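Local coordinates for protein phenol hydroxylase component phL (Pseudomonas stutzeri, PDB 3U52) that probably serves as the beta subunit of the hydroxylase in a bacterial multicomponent phenol monooxygenase, supporting a partner subunit that carries out the oxidation, at residues L122-E130 with M225-K233; T156-L167 with T250-K258. All coordinates share one frame; numbering follows the deposited sequence.

Contact 1 of 2, residues L122-E130 with M225-K233; sequences LLVPLRHVE and MMYPLVYDK. With XE (xenon), chain B.
Two tyrosine hydroxyls converge on one buried carboxylate oxygen, Glu130 OE2, the first directly and the second through a water. This happens inside the helical bundle of the methane/phenol/alkene hydroxylase family, where the parts of helix 126-143 and helix 211-240 that face each other run roughly antiparallel, at 150°. The short segments are 13.1 Å apart at their axes, a wide separation, bridged by side chains reaching in from both helices. Tyr227 OH donates to Glu130 OE2 at 2.8 Å, coming from above the carboxylate plane, about 44° out of it, with ring and carboxylate almost perpendicular. The water donates to the same Glu130 OE2 at 2.9 Å and lies at the edge of the Tyr231 ring, in its plane, 2.6 Å from Tyr231 OH. The other oxygen, Glu130 OE1, is taken by a salt bridge to Arg160 on helix 147-175, so the carboxylate is probably charged despite its burial. With an alanine here, the Tyr227 hydroxyl would probably lose its acceptor and Arg160 one of its counter-charges, while the water would keep only Tyr231 of its partners in the two helices. Beyond these polar atoms the contact is apolar. Leu126 and Val230 meet tip to tip, and Leu126 CD1 presses on Val230 CG1 at 3.5 Å, tighter than usual; that same methyl of Val230 covers the centre of one face of Tyr231. Leu123 CD1 also touches Val230 CG1. Met226 runs out extended and then bends at its last torsion (chi3 72°), turning both its sulfur and its terminal methyl to Val129, with Met226 SD 3.7 Å from Val129 CG1. Helix 211-240 has a wider pi-type turn at 228-233, and beside it xenon rests 3.6 Å from both the backbone Tyr227 O and the side-chain Asp232 OD1.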
loop_
_atom_site.group_PDB
_atom_site.type_symbol
_atom_site.label_atom_id
_atom_site.label_comp_id
_atom_site.label_asym_id
_atom_site.label_seq_id
_atom_site.Cartn_x
_atom_site.Cartn_y
_atom_site.Cartn_z
ATOM N N LEU D 122 -5.194 35.958 27.310
ATOM C CA LEU D 122 -3.831 36.100 26.797
ATOM C C LEU D 122 -3.504 35.135 25.649
ATOM O O LEU D 122 -2.726 35.480 24.769
ATOM C CB LEU D 122 -2.825 35.915 27.932
ATOM C CG LEU D 122 -3.014 36.930 29.068
ATOM C CD1 LEU D 122 -2.045 36.619 30.202
ATOM C CD2 LEU D 122 -2.815 38.354 28.532
ATOM N N LEU D 123 -4.123 33.959 25.673
ATOM C CA LEU D 123 -3.792 32.843 24.751
ATOM C C LEU D 123 -4.871 32.599 23.702
ATOM O O LEU D 123 -4.604 32.639 22.503
ATOM C CB LEU D 123 -3.518 31.540 25.540
ATOM C CG LEU D 123 -3.064 30.343 24.668
ATOM C CD1 LEU D 123 -1.751 30.698 23.974
ATOM C CD2 LEU D 123 -2.910 29.108 25.507
ATOM N N VAL D 124 -6.096 32.356 24.131
ATOM C CA VAL D 124 -7.123 31.947 23.184
ATOM C C VAL D 124 -7.383 32.944 22.029
ATOM O O VAL D 124 -7.618 32.486 20.902
ATOM C CB VAL D 124 -8.421 31.419 23.905
ATOM C CG1 VAL D 124 -9.520 31.131 22.921
ATOM C CG2 VAL D 124 -8.072 30.144 24.735
ATOM N N PRO D 125 -7.348 34.296 22.277
ATOM C CA PRO D 125 -7.661 35.172 21.128
ATOM C C PRO D 125 -6.656 35.130 19.959
ATOM O O PRO D 125 -6.976 35.576 18.858
ATOM C CB PRO D 125 -7.797 36.579 21.752
ATOM C CG PRO D 125 -8.063 36.318 23.254
ATOM C CD PRO D 125 -7.202 35.060 23.521
ATOM N N LEU D 126 -5.481 34.554 20.179
ATOM C CA LEU D 126 -4.582 34.221 19.103
ATOM C C LEU D 126 -5.209 33.366 17.985
ATOM O O LEU D 126 -4.682 33.373 16.886
ATOM C CB LEU D 126 -3.321 33.511 19.633
ATOM C CG LEU D 126 -2.416 34.283 20.612
ATOM C CD1 LEU D 126 -1.179 33.430 20.948
ATOM C CD2 LEU D 126 -1.984 35.567 19.966
ATOM N N ARG D 127 -6.308 32.637 18.239
ATOM C CA ARG D 127 -6.998 31.985 17.116
ATOM C C ARG D 127 -7.420 32.946 16.026
ATOM O O ARG D 127 -7.567 32.548 14.868
ATOM C CB ARG D 127 -8.234 31.207 17.560
ATOM C CG ARG D 127 -9.271 31.979 18.349
ATOM C CD ARG D 127 -10.419 31.073 18.752
ATOM N NE ARG D 127 -11.440 31.881 19.392
ATOM C CZ ARG D 127 -12.732 31.897 19.070
ATOM N NH1 ARG D 127 -13.221 31.070 18.151
ATOM N NH2 ARG D 127 -13.548 32.706 19.737
ATOM N N HIS D 128 -7.680 34.209 16.401
ATOM C CA HIS D 128 -8.115 35.212 15.410
ATOM C C HIS D 128 -6.944 35.668 14.531
ATOM O O HIS D 128 -7.063 35.972 13.327
ATOM C CB HIS D 128 -8.774 36.386 16.147
ATOM C CG HIS D 128 -9.915 35.988 17.035
ATOM N ND1 HIS D 128 -11.083 35.425 16.558
ATOM C CD2 HIS D 128 -10.064 36.074 18.378
ATOM C CE1 HIS D 128 -11.908 35.213 17.568
ATOM N NE2 HIS D 128 -11.307 35.600 18.680
ATOM N N VAL D 129 -5.770 35.640 15.116
ATOM C CA VAL D 129 -4.538 35.953 14.412
ATOM C C VAL D 129 -4.244 34.809 13.435
ATOM O O VAL D 129 -3.887 35.043 12.270
ATOM C CB VAL D 129 -3.388 36.157 15.430
ATOM C CG1 VAL D 129 -2.017 36.380 14.738
ATOM C CG2 VAL D 129 -3.739 37.339 16.362
ATOM N N GLU D 130 -4.419 33.561 13.912
ATOM C CA GLU D 130 -4.269 32.362 13.046
ATOM C C GLU D 130 -5.211 32.454 11.844
ATOM O O GLU D 130 -4.844 32.106 10.692
ATOM C CB GLU D 130 -4.555 31.092 13.883
ATOM C CG GLU D 130 -3.461 30.816 14.927
ATOM C CD GLU D 130 -2.032 30.804 14.344
ATOM O OE1 GLU D 130 -1.829 30.121 13.317
ATOM O OE2 GLU D 130 -1.093 31.485 14.870
ATOM N N MET D 225 8.262 36.978 15.606
ATOM C CA MET D 225 8.314 37.607 16.918
ATOM C C MET D 225 7.244 36.989 17.782
ATOM O O MET D 225 7.506 36.676 18.949
ATOM C CB MET D 225 8.062 39.125 16.794
ATOM C CG MET D 225 9.338 39.975 16.728
ATOM S SD MET D 225 8.942 41.746 16.774
ATOM C CE MET D 225 8.459 42.019 15.065
ATOM N N MET D 226 6.046 36.787 17.213
ATOM C CA MET D 226 4.913 36.237 17.978
ATOM C C MET D 226 5.121 34.832 18.563
ATOM O O MET D 226 4.821 34.588 19.740
ATOM C CB MET D 226 3.642 36.225 17.135
ATOM C CG MET D 226 2.450 35.640 17.867
ATOM S SD MET D 226 0.949 35.915 16.941
ATOM C CE MET D 226 1.232 34.734 15.595
ATOM N N TYR D 227 5.550 33.903 17.714
ATOM C CA TYR D 227 5.727 32.527 18.146
ATOM C C TYR D 227 6.748 32.399 19.281
ATOM O O TYR D 227 6.438 31.780 20.271
ATOM C CB TYR D 227 6.009 31.605 16.939
ATOM C CG TYR D 227 4.714 31.108 16.378
ATOM C CD1 TYR D 227 3.937 31.919 15.578
ATOM C CD2 TYR D 227 4.219 29.838 16.737
ATOM C CE1 TYR D 227 2.721 31.488 15.090
ATOM C CE2 TYR D 227 2.994 29.380 16.261
ATOM C CZ TYR D 227 2.260 30.215 15.449
ATOM O OH TYR D 227 1.070 29.774 14.968
ATOM N N PRO D 228 7.967 32.988 19.136
ATOM C CA PRO D 228 8.859 32.957 20.321
ATOM C C PRO D 228 8.262 33.620 21.564
ATOM O O PRO D 228 8.336 33.041 22.641
ATOM C CB PRO D 228 10.127 33.689 19.843
ATOM C CG PRO D 228 10.105 33.469 18.264
ATOM C CD PRO D 228 8.622 33.640 17.969
ATOM N N LEU D 229 7.638 34.793 21.414
ATOM C CA LEU D 229 7.073 35.479 22.578
ATOM C C LEU D 229 6.052 34.613 23.280
ATOM O O LEU D 229 6.091 34.448 24.495
ATOM C CB LEU D 229 6.425 36.823 22.194
ATOM C CG LEU D 229 5.742 37.614 23.328
ATOM C CD1 LEU D 229 6.742 38.051 24.394
ATOM C CD2 LEU D 229 5.029 38.825 22.732
ATOM N N VAL D 230 5.131 34.062 22.502
ATOM C CA VAL D 230 4.005 33.311 23.065
ATOM C C VAL D 230 4.358 31.862 23.507
ATOM O O VAL D 230 4.076 31.456 24.652
ATOM C CB VAL D 230 2.786 33.327 22.124
ATOM C CG1 VAL D 230 1.632 32.506 22.742
ATOM C CG2 VAL D 230 2.319 34.756 21.882
ATOM N N TYR D 231 4.963 31.085 22.609
ATOM C CA TYR D 231 5.127 29.650 22.886
ATOM C C TYR D 231 6.457 29.297 23.506
ATOM O O TYR D 231 6.659 28.130 23.873
ATOM C CB TYR D 231 4.838 28.800 21.632
ATOM C CG TYR D 231 3.443 29.054 21.098
ATOM C CD1 TYR D 231 3.236 29.871 20.010
ATOM C CD2 TYR D 231 2.340 28.539 21.745
ATOM C CE1 TYR D 231 1.924 30.135 19.534
ATOM C CE2 TYR D 231 1.057 28.783 21.283
ATOM C CZ TYR D 231 0.859 29.577 20.185
ATOM O OH TYR D 231 -0.441 29.806 19.775
ATOM N N ASP D 232 7.348 30.274 23.622
ATOM C CA ASP D 232 8.548 30.132 24.414
ATOM C C ASP D 232 8.498 30.966 25.675
ATOM O O ASP D 232 8.507 30.421 26.778
ATOM C CB ASP D 232 9.774 30.529 23.627
ATOM C CG ASP D 232 10.299 29.407 22.748
ATOM O OD1 ASP D 232 9.786 28.254 22.831
ATOM O OD2 ASP D 232 11.229 29.687 21.940
ATOM N N LYS D 233 8.462 32.291 25.513
ATOM C CA LYS D 233 8.563 33.186 26.677
ATOM C C LYS D 233 7.318 33.204 27.561
ATOM O O LYS D 233 7.424 32.946 28.761
ATOM C CB LYS D 233 9.073 34.579 26.262
ATOM C CG LYS D 233 10.498 34.429 25.783
ATOM C CD LYS D 233 11.008 35.644 25.085
ATOM C CE LYS D 233 12.032 35.321 23.989
ATOM N NZ LYS D 233 13.287 34.704 24.507
HETATM XE XE XE B . 8.488 28.909 19.495
HETATM O O HOH W 1 -0.961 31.358 17.731
#

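Contact 2 of 2, residues T156-L167 with T250-K258; sequences TGMDRLGIGQYL and TEFMRDWYK
Trp256 is the big bump here: its indole drops as a knob into the hollow formed by Thr156, Asp159, Arg160 and Ile163 on the facing helix of the bundle. The two helical segments run nearly antiparallel (160°). CG of Trp256 lies anti to the backbone N (chi1 174°), which sends the ring straight across the gap. Ile163 CD1 sits over one face, 3.8 Å from Trp256 CD2, a CH-pi contact. Thr156 OG1 lies at the edge of the indole, in its plane, 3.4 Å from Trp256 CZ2. Arg160 CD crosses beside the same corner, one guanidinium face against Trp256 CH2, while its nitrogens form salt bridges with Asp223 of helix 211-240 and with Glu130. Ile163 is a wedge with three sides: besides the indole, its CG1 touches the edge of Phe252 and its CG2 slides past Met253 CG at 3.7 Å. Toward Thr250, Tyr166 turns its edge to the face of Phe252, a T-shaped pair with ring centroids 5.2 Å apart and planes at 60°. The twice-bent Met253 tucks its terminal CE against Leu167 CD2, 3.8 Å away. One polar bond crosses the packing: Trp256 NE1 donates to Asp159 OD2 at 3.0 Å, in the indole plane but from above the carboxylate. Since Asp159 OD1 also bonds Tyr84 and Arg88, the buried carboxylate is probably ionised, and its bond to Trp256 NE1 probably helps to set the turn of the indole in its hollow.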
loop_
_atom_site.group_PDB
_atom_site.type_symbol
_atom_site.label_atom_id
_atom_site.label_comp_id
_atom_site.label_asym_id
_atom_site.label_seq_id
_atom_site.Cartn_x
_atom_site.Cartn_y
_atom_site.Cartn_z
ATOM N N THR D 156 1.018 25.945 4.717
ATOM C CA THR D 156 1.119 26.781 5.918
ATOM C C THR D 156 -0.248 27.405 6.317
ATOM O O THR D 156 -0.572 27.470 7.512
ATOM C CB THR D 156 2.343 27.769 5.851
ATOM O OG1 THR D 156 2.823 28.038 7.193
ATOM C CG2 THR D 156 1.981 29.041 5.204
ATOM N N GLY D 157 -1.056 27.819 5.343
ATOM C CA GLY D 157 -2.399 28.360 5.646
ATOM C C GLY D 157 -3.314 27.318 6.272
ATOM O O GLY D 157 -4.096 27.623 7.182
ATOM N N MET D 158 -3.230 26.080 5.793
ATOM C CA MET D 158 -3.985 25.000 6.407
ATOM C C MET D 158 -3.474 24.662 7.827
ATOM O O MET D 158 -4.277 24.437 8.716
ATOM C CB MET D 158 -4.054 23.769 5.476
ATOM C CG MET D 158 -4.854 24.013 4.139
ATOM S SD MET D 158 -6.297 25.151 4.284
ATOM C CE MET D 158 -5.671 26.720 3.546
ATOM N N ASP D 159 -2.165 24.704 8.044
ATOM C CA ASP D 159 -1.573 24.575 9.396
ATOM C C ASP D 159 -2.116 25.663 10.332
ATOM O O ASP D 159 -2.411 25.390 11.476
ATOM C CB ASP D 159 -0.073 24.783 9.314
ATOM C CG ASP D 159 0.654 23.661 8.566
ATOM O OD1 ASP D 159 0.077 22.566 8.414
ATOM O OD2 ASP D 159 1.806 23.892 8.119
ATOM N N ARG D 160 -2.249 26.898 9.831
ATOM C CA ARG D 160 -2.730 28.023 10.679
ATOM C C ARG D 160 -4.159 27.790 11.117
ATOM O O ARG D 160 -4.499 28.090 12.256
ATOM C CB ARG D 160 -2.603 29.422 9.999
ATOM C CG ARG D 160 -1.284 29.749 9.360
ATOM C CD ARG D 160 -0.074 29.499 10.293
ATOM N NE ARG D 160 0.045 30.486 11.364
ATOM C CZ ARG D 160 0.765 31.606 11.298
ATOM N NH1 ARG D 160 1.486 31.897 10.212
ATOM N NH2 ARG D 160 0.767 32.433 12.339
ATOM N N LEU D 161 -4.991 27.268 10.230
ATOM C CA LEU D 161 -6.352 26.899 10.583
ATOM C C LEU D 161 -6.364 25.774 11.637
ATOM O O LEU D 161 -7.101 25.866 12.594
ATOM C CB LEU D 161 -7.102 26.430 9.354
ATOM C CG LEU D 161 -8.490 25.884 9.627
ATOM C CD1 LEU D 161 -9.378 27.056 10.171
ATOM C CD2 LEU D 161 -9.093 25.191 8.381
ATOM N N GLY D 162 -5.550 24.735 11.437
ATOM C CA GLY D 162 -5.326 23.675 12.448
ATOM C C GLY D 162 -4.874 24.229 13.791
ATOM O O GLY D 162 -5.417 23.870 14.813
ATOM N N ILE D 163 -3.897 25.131 13.795
ATOM C CA ILE D 163 -3.463 25.760 15.057
ATOM C C ILE D 163 -4.594 26.560 15.757
ATOM O O ILE D 163 -4.797 26.463 16.968
ATOM C CB ILE D 163 -2.205 26.614 14.846
ATOM C CG1 ILE D 163 -1.013 25.691 14.585
ATOM C CG2 ILE D 163 -1.917 27.492 16.076
ATOM C CD1 ILE D 163 0.090 26.379 13.914
ATOM N N GLY D 164 -5.345 27.307 14.981
ATOM C CA GLY D 164 -6.494 28.068 15.480
ATOM C C GLY D 164 -7.523 27.159 16.071
ATOM O O GLY D 164 -8.097 27.470 17.143
ATOM N N GLN D 165 -7.712 25.988 15.443
ATOM C CA GLN D 165 -8.623 24.957 16.016
ATOM C C GLN D 165 -8.163 24.383 17.360
ATOM O O GLN D 165 -8.944 24.318 18.289
ATOM C CB GLN D 165 -8.981 23.851 14.986
ATOM C CG GLN D 165 -9.831 24.418 13.847
ATOM C CD GLN D 165 -10.045 23.469 12.714
ATOM O OE1 GLN D 165 -10.982 23.610 11.958
ATOM N NE2 GLN D 165 -9.169 22.503 12.579
ATOM N N TYR D 166 -6.897 24.008 17.484
ATOM C CA TYR D 166 -6.340 23.657 18.805
ATOM C C TYR D 166 -6.554 24.720 19.902
ATOM O O TYR D 166 -6.946 24.367 21.020
ATOM C CB TYR D 166 -4.849 23.351 18.698
ATOM C CG TYR D 166 -4.623 21.995 18.080
ATOM C CD1 TYR D 166 -3.622 21.788 17.140
ATOM C CD2 TYR D 166 -5.407 20.914 18.460
ATOM C CE1 TYR D 166 -3.425 20.516 16.561
ATOM C CE2 TYR D 166 -5.225 19.638 17.892
ATOM C CZ TYR D 166 -4.246 19.455 16.948
ATOM O OH TYR D 166 -4.054 18.205 16.401
ATOM N N LEU D 167 -6.292 25.992 19.580
ATOM C CA LEU D 167 -6.467 27.102 20.552
ATOM C C LEU D 167 -7.949 27.219 20.942
ATOM O O LEU D 167 -8.284 27.346 22.123
ATOM C CB LEU D 167 -5.906 28.429 19.993
ATOM C CG LEU D 167 -4.396 28.638 19.838
ATOM C CD1 LEU D 167 -4.095 29.813 18.881
ATOM C CD2 LEU D 167 -3.690 28.812 21.184
ATOM N N THR D 250 0.296 23.046 23.628
ATOM C CA THR D 250 0.865 23.962 22.648
ATOM C C THR D 250 2.153 23.403 22.081
ATOM O O THR D 250 2.922 24.120 21.436
ATOM C CB THR D 250 1.122 25.344 23.302
ATOM O OG1 THR D 250 1.918 25.137 24.463
ATOM C CG2 THR D 250 -0.228 26.005 23.746
ATOM N N GLU D 251 2.424 22.116 22.321
ATOM C CA GLU D 251 3.670 21.565 21.816
ATOM C C GLU D 251 3.565 21.461 20.286
ATOM O O GLU D 251 4.538 21.608 19.584
ATOM C CB GLU D 251 3.997 20.194 22.474
ATOM C CG GLU D 251 5.424 19.614 22.162
ATOM C CD GLU D 251 6.633 20.391 22.753
ATOM O OE1 GLU D 251 6.487 21.261 23.649
ATOM O OE2 GLU D 251 7.764 20.102 22.318
ATOM N N PHE D 252 2.374 21.198 19.777
ATOM C CA PHE D 252 2.179 21.182 18.342
ATOM C C PHE D 252 2.756 22.490 17.719
ATOM O O PHE D 252 3.501 22.455 16.739
ATOM C CB PHE D 252 0.688 20.992 18.015
ATOM C CG PHE D 252 0.407 20.883 16.540
ATOM C CD1 PHE D 252 0.297 19.613 15.930
ATOM C CD2 PHE D 252 0.248 22.041 15.752
ATOM C CE1 PHE D 252 0.025 19.489 14.535
ATOM C CE2 PHE D 252 -0.012 21.948 14.354
ATOM C CZ PHE D 252 -0.102 20.664 13.738
ATOM N N MET D 253 2.448 23.634 18.339
ATOM C CA MET D 253 2.828 24.961 17.828
ATOM C C MET D 253 4.333 25.160 17.880
ATOM O O MET D 253 4.909 25.773 16.965
ATOM C CB MET D 253 2.147 26.076 18.643
ATOM C CG MET D 253 0.649 26.244 18.468
ATOM S SD MET D 253 -0.376 24.909 19.077
ATOM C CE MET D 253 -1.668 25.901 19.865
ATOM N N ARG D 254 4.999 24.682 18.936
ATOM C CA ARG D 254 6.474 24.773 18.962
ATOM C C ARG D 254 7.181 23.915 17.902
ATOM O O ARG D 254 8.136 24.384 17.237
ATOM C CB ARG D 254 7.065 24.501 20.361
ATOM C CG ARG D 254 6.847 25.643 21.352
ATOM C CD ARG D 254 7.435 25.305 22.765
ATOM N NE ARG D 254 6.663 24.228 23.387
ATOM C CZ ARG D 254 5.539 24.429 24.059
ATOM N NH1 ARG D 254 5.108 25.672 24.223
ATOM N NH2 ARG D 254 4.847 23.390 24.568
ATOM N N ASP D 255 6.727 22.665 17.743
ATOM C CA ASP D 255 7.241 21.803 16.688
ATOM C C ASP D 255 6.966 22.398 15.290
ATOM O O ASP D 255 7.850 22.395 14.424
ATOM C CB ASP D 255 6.590 20.391 16.796
ATOM C CG ASP D 255 7.194 19.536 17.953
ATOM O OD1 ASP D 255 8.246 19.950 18.512
ATOM O OD2 ASP D 255 6.602 18.473 18.327
ATOM N N TRP D 256 5.735 22.865 15.068
ATOM C CA TRP D 256 5.353 23.506 13.794
ATOM C C TRP D 256 6.288 24.685 13.454
ATOM O O TRP D 256 6.828 24.794 12.339
ATOM C CB TRP D 256 3.872 23.983 13.817
ATOM C CG TRP D 256 3.521 24.768 12.590
ATOM C CD1 TRP D 256 3.155 24.252 11.377
ATOM C CD2 TRP D 256 3.620 26.202 12.401
ATOM N NE1 TRP D 256 2.970 25.270 10.462
ATOM C CE2 TRP D 256 3.233 26.472 11.059
ATOM C CE3 TRP D 256 3.923 27.286 13.252
ATOM C CZ2 TRP D 256 3.177 27.779 10.537
ATOM C CZ3 TRP D 256 3.896 28.588 12.723
ATOM C CH2 TRP D 256 3.534 28.814 11.368
ATOM N N TYR D 257 6.484 25.555 14.437
ATOM C CA TYR D 257 7.291 26.745 14.268
ATOM C C TYR D 257 8.700 26.424 13.896
ATOM O O TYR D 257 9.217 27.016 12.947
ATOM C CB TYR D 257 7.288 27.616 15.512
ATOM C CG TYR D 257 8.065 28.888 15.312
ATOM C CD1 TYR D 257 7.635 29.839 14.404
ATOM C CD2 TYR D 257 9.269 29.107 16.003
ATOM C CE1 TYR D 257 8.340 30.998 14.210
ATOM C CE2 TYR D 257 9.996 30.272 15.818
ATOM C CZ TYR D 257 9.508 31.217 14.912
ATOM O OH TYR D 257 10.170 32.368 14.671
ATOM N N LYS D 258 9.322 25.484 14.614
ATOM C CA LYS D 258 10.696 25.066 14.312
ATOM C C LYS D 258 10.845 24.583 12.866
ATOM O O LYS D 258 11.826 24.917 12.176
ATOM C CB LYS D 258 11.131 23.939 15.268
ATOM C CG LYS D 258 11.404 24.446 16.682
ATOM C CD LYS D 258 12.583 25.501 16.615
ATOM C CE LYS D 258 12.320 26.826 17.389
ATOM N NZ LYS D 258 12.991 26.895 18.730
#

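In the fold
From the N terminus, the chain meets 122-130 at the start of helix 126-143, turns back into helix 147-175 with 156-167, and after two more helices reaches 225-233. There contact 1 closes its loop across 94 residues. Segment 250-258 follows, on helix 251-274, and closes contact 2 across 82. The segments alternate, so the two loops cross instead of nesting, and together they interlock four helices of the hydroxylase bundle. Where they meet, the Glu130-Arg160 salt bridge joins the first segments of both loops, and Tyr227 packs on Tyr257, bringing together two residues of the xenon pocket, one from each contact.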